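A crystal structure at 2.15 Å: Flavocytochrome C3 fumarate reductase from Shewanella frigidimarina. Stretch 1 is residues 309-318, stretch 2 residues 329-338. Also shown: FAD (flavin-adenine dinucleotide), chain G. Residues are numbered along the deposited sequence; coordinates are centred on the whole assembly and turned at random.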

# COMPACT_ATOMS: atom_id res chain seq x y z
N GLY A 309 -13.23 4.08 10.86
CA GLY A 309 -12.30 5.22 11.01
C GLY A 309 -10.94 4.98 10.41
O GLY A 309 -10.84 4.04 9.59
N GLY A 310 -9.88 5.75 10.78
CA GLY A 310 -8.70 5.75 9.86
C GLY A 310 -7.60 4.87 10.53
O GLY A 310 -7.90 4.19 11.53
N TYR A 311 -6.36 4.97 10.10
CA TYR A 311 -5.32 4.06 10.56
C TYR A 311 -4.15 4.90 11.09
O TYR A 311 -3.08 4.36 11.47
CB TYR A 311 -4.82 3.06 9.53
CG TYR A 311 -4.18 3.48 8.22
CD1 TYR A 311 -2.79 3.75 8.23
CD2 TYR A 311 -4.85 3.66 7.04
CE1 TYR A 311 -2.14 4.20 7.09
CE2 TYR A 311 -4.19 4.04 5.86
CZ TYR A 311 -2.82 4.30 5.91
OH TYR A 311 -2.11 4.66 4.79
N GLY A 312 -4.44 6.15 11.53
CA GLY A 312 -3.25 7.00 11.87
C GLY A 312 -2.59 6.62 13.13
O GLY A 312 -1.42 7.03 13.34
N MET A 313 -3.19 5.82 14.05
CA MET A 313 -2.45 5.41 15.25
C MET A 313 -1.93 3.98 15.12
O MET A 313 -1.32 3.39 16.03
CB MET A 313 -3.41 5.44 16.46
CG MET A 313 -4.04 6.85 16.64
SD MET A 313 -2.77 7.85 17.42
CE MET A 313 -2.69 7.43 19.15
N ASN A 314 -2.04 3.41 13.91
CA ASN A 314 -1.43 2.05 13.77
C ASN A 314 -0.03 2.31 13.28
O ASN A 314 0.22 2.64 12.11
CB ASN A 314 -2.28 1.24 12.72
CG ASN A 314 -1.83 -0.22 12.66
OD1 ASN A 314 -2.62 -1.19 12.77
ND2 ASN A 314 -0.53 -0.39 12.60
N LYS A 315 0.95 2.14 14.13
CA LYS A 315 2.36 2.35 13.86
C LYS A 315 2.96 1.43 12.78
O LYS A 315 3.88 1.89 12.05
CB LYS A 315 3.14 2.12 15.17
CG LYS A 315 2.91 3.39 16.11
CD LYS A 315 3.77 3.14 17.35
CE LYS A 315 4.00 4.35 18.22
NZ LYS A 315 2.86 4.64 19.13
N GLU A 316 2.48 0.20 12.70
CA GLU A 316 3.03 -0.71 11.68
C GLU A 316 2.48 -0.32 10.32
O GLU A 316 3.25 -0.30 9.35
CB GLU A 316 2.62 -2.20 11.98
CG GLU A 316 3.01 -3.02 10.75
CD GLU A 316 2.83 -4.53 10.79
OE1 GLU A 316 2.78 -5.07 11.92
OE2 GLU A 316 2.74 -5.12 9.70
N MET A 317 1.19 0.00 10.23
CA MET A 317 0.66 0.41 8.95
C MET A 317 1.33 1.71 8.48
O MET A 317 1.74 1.89 7.33
CB MET A 317 -0.88 0.59 9.03
CG MET A 317 -1.64 -0.73 9.23
SD MET A 317 -3.39 -0.50 9.45
CE MET A 317 -4.06 0.10 7.95
N ILE A 318 1.42 2.73 9.38
CA ILE A 318 2.12 3.98 9.02
C ILE A 318 3.56 3.75 8.58
O ILE A 318 3.92 4.29 7.56
CB ILE A 318 2.16 4.99 10.24
CG1 ILE A 318 0.72 5.37 10.54
CG2 ILE A 318 3.10 6.14 9.94
CD1 ILE A 318 -0.03 6.23 9.56
N THR A 329 3.90 12.28 15.90
CA THR A 329 2.85 11.93 16.80
C THR A 329 1.52 11.74 16.03
O THR A 329 1.56 11.46 14.85
CB THR A 329 2.44 13.11 17.76
OG1 THR A 329 3.20 14.28 17.66
CG2 THR A 329 2.11 12.51 19.06
N SER A 330 0.36 12.09 16.64
CA SER A 330 -0.86 12.00 15.84
C SER A 330 -1.81 12.86 16.63
O SER A 330 -1.62 12.88 17.86
CB SER A 330 -1.44 10.51 15.85
OG SER A 330 -2.77 10.71 15.20
N SER A 331 -2.82 13.46 16.08
CA SER A 331 -3.79 14.13 16.88
C SER A 331 -4.98 13.18 17.20
O SER A 331 -5.98 13.71 17.58
CB SER A 331 -4.29 15.20 15.89
OG SER A 331 -4.73 14.33 14.83
N ASN A 332 -4.98 11.93 16.72
CA ASN A 332 -6.15 11.07 16.72
C ASN A 332 -6.55 10.56 18.09
O ASN A 332 -5.71 10.33 18.94
CB ASN A 332 -5.89 9.78 15.89
CG ASN A 332 -5.87 10.16 14.40
OD1 ASN A 332 -6.27 9.32 13.60
ND2 ASN A 332 -5.60 11.44 14.08
N ASN A 333 -7.81 10.12 18.19
CA ASN A 333 -8.11 9.20 19.33
C ASN A 333 -7.37 7.87 19.12
O ASN A 333 -7.05 7.44 17.98
CB ASN A 333 -9.62 9.00 19.27
CG ASN A 333 -10.20 8.35 20.52
OD1 ASN A 333 -9.40 7.81 21.33
ND2 ASN A 333 -11.49 8.58 20.63
N ILE A 334 -7.06 7.13 20.19
CA ILE A 334 -6.37 5.88 20.20
C ILE A 334 -7.21 4.72 19.59
O ILE A 334 -6.62 3.72 19.21
CB ILE A 334 -5.95 5.46 21.63
CG1 ILE A 334 -7.22 5.33 22.49
CG2 ILE A 334 -4.97 6.53 22.18
CD1 ILE A 334 -6.96 4.72 23.85
N THR A 335 -8.41 4.92 19.15
CA THR A 335 -9.24 3.98 18.43
C THR A 335 -8.86 3.80 16.97
O THR A 335 -9.26 2.78 16.35
CB THR A 335 -10.72 4.46 18.45
OG1 THR A 335 -10.71 5.76 17.86
CG2 THR A 335 -11.26 4.49 19.87
N ALA A 336 -7.92 4.64 16.42
CA ALA A 336 -7.83 4.73 14.96
C ALA A 336 -6.66 3.85 14.49
O ALA A 336 -5.66 4.35 13.96
CB ALA A 336 -7.65 6.17 14.39
N THR A 337 -6.89 2.52 14.56
CA THR A 337 -5.85 1.56 14.36
C THR A 337 -5.99 0.75 13.07
O THR A 337 -5.22 -0.23 12.96
CB THR A 337 -5.52 0.68 15.56
OG1 THR A 337 -6.64 -0.14 15.89
CG2 THR A 337 -5.04 1.61 16.74
N GLY A 338 -6.86 1.21 12.17
CA GLY A 338 -6.85 0.65 10.80
C GLY A 338 -7.54 -0.75 10.74
O GLY A 338 -7.41 -1.41 9.70
PA FAD G . -14.26 7.58 13.72
O1A FAD G . -15.02 8.77 14.22
O2A FAD G . -12.96 7.39 14.08
O5B FAD G . -14.91 6.42 14.54
C5B FAD G . -14.64 4.98 14.28
C4B FAD G . -15.30 4.13 15.47
O4B FAD G . -14.96 2.71 15.10
C3B FAD G . -14.53 4.34 16.82
O3B FAD G . -15.20 4.82 17.90
C2B FAD G . -13.60 3.08 16.95
O2B FAD G . -13.32 2.66 18.31
C1B FAD G . -14.49 2.06 16.35
N9A FAD G . -13.77 0.89 15.84
C8A FAD G . -12.54 0.84 15.22
N7A FAD G . -12.15 -0.38 15.00
C5A FAD G . -13.16 -1.20 15.49
C6A FAD G . -13.29 -2.65 15.63
N6A FAD G . -12.39 -3.51 15.21
N1A FAD G . -14.47 -3.06 16.16
C2A FAD G . -15.40 -2.20 16.69
N3A FAD G . -15.35 -0.85 16.62
C4A FAD G . -14.19 -0.44 16.04
N1 FAD G . -12.66 16.51 9.49
C2 FAD G . -13.51 17.40 9.05
O2 FAD G . -14.11 17.39 8.03
N3 FAD G . -13.86 18.56 9.81
C4 FAD G . -13.24 18.68 11.05
O4 FAD G . -13.45 19.65 11.71
C4X FAD G . -12.24 17.70 11.48
N5 FAD G . -11.61 17.86 12.65
C5X FAD G . -10.74 16.93 13.11
C6 FAD G . -10.12 17.16 14.34
C7 FAD G . -9.24 16.22 14.84
C7M FAD G . -8.55 16.39 16.15
C8 FAD G . -9.02 15.02 14.08
C8M FAD G . -8.12 13.96 14.64
C9 FAD G . -9.65 14.78 12.88
C9A FAD G . -10.52 15.71 12.36
N10 FAD G . -11.19 15.59 11.13
C10 FAD G . -12.03 16.54 10.67
C1' FAD G . -11.32 14.25 10.48
C2' FAD G . -12.74 13.65 10.77
O2' FAD G . -12.92 14.03 12.18
C3' FAD G . -12.53 12.12 10.82
O3' FAD G . -12.03 11.64 9.56
C4' FAD G . -13.96 11.48 10.75
O4' FAD G . -14.57 11.87 12.02
C5' FAD G . -13.74 9.93 10.79
O5' FAD G . -15.16 9.38 11.14
P FAD G . -15.48 7.87 11.15
O1P FAD G . -16.95 7.80 11.48
O2P FAD G . -14.99 7.42 9.92
O3P FAD G . -14.56 7.35 12.15
O HOH W 1 -9.73 2.45 12.45
O HOH W 2 -6.37 8.04 11.26

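The two stretches, joined through one chain, bury 491 Å² between them, both sides summed, and M313, A336 and T337 cover the most of it. M313 sits in the type I turn from Y311 to N314, and its side chain, with all three chi angles in the m well, folds over stretch 2. Its CB points toward that stretch, and the flexible, unbranched chain follows the uneven surface it meets: CG lies 3.5 Å from N332 CB and 3.3 Å from the backbone oxygen O of N333, SD packs 3.4 Å from S330 CB, and the terminal CE reaches I334 CG2 at 3.9 Å. I334 directs its CB away from stretch 1, yet its CG2 methyl still meets the end of the methionine.

A336 closes the type I turn that begins at N333, and it serves M313 twice. Its carbonyl accepts a well-formed hydrogen bond, from M313 N to A336 O at 2.9 Å with an N-H...O angle of 158°. Its methyl, directed toward stretch 1, lies 4.3 Å from M313 CG, so a small apolar side chain fits beside the methionine while the backbone makes the polar link. The same oxygen lies 3.3 Å from G312 N, but the angle there is too poor for a hydrogen bond. That amide instead donates to water 2, 2.7 Å from G312 N, which in turn donates to N332 OD1, also at 2.7 Å, bridging the two stretches.

T337 directs its CB away from stretch 1, so much of its contact comes from backbone atoms; its methyl CG2 nevertheless comes within 4.2 Å of M313 CB. N314, the N-cap residue of the helix that follows, turns its CB toward this part of stretch 2, with its CB 4.3 Å from T337 CB.

The next residue, G338, is itself an N-cap and makes the closest CA approach, its CA 3.7 Å from Y311 CA. The Y311 side chain starts sideways and its ring leads away, but its CB still touches G338 CA at 3.4 Å. Glycine suits this place on two counts: phi is positive, and a CB here would clash with M317 SD and Y311 CB. With no side chain in the way, M317 can bring SD to 3.9 Å from G338 CA. A weak hydrogen bond from G338 N to G310 O, 3.2 Å at 132°, adds a second direct polar link. Water 1 lies beside it, 2.7 Å from G310 O and 3.1 Å from G338 N, and shares the single amide hydrogen of G338.

Stretch 2 is braced internally where M313 lies on it: N332 N donates to S330 OG at 2.9 Å and 165°, tying together two residues whose side chains both start toward stretch 1. The FAD touches both stretches, its O3P 3.3 Å from G309 CA and its O2B 3.2 Å from T335 CG2. At G309 a CB would clash with FAD O2A, and the backbone angles alone call for glycine.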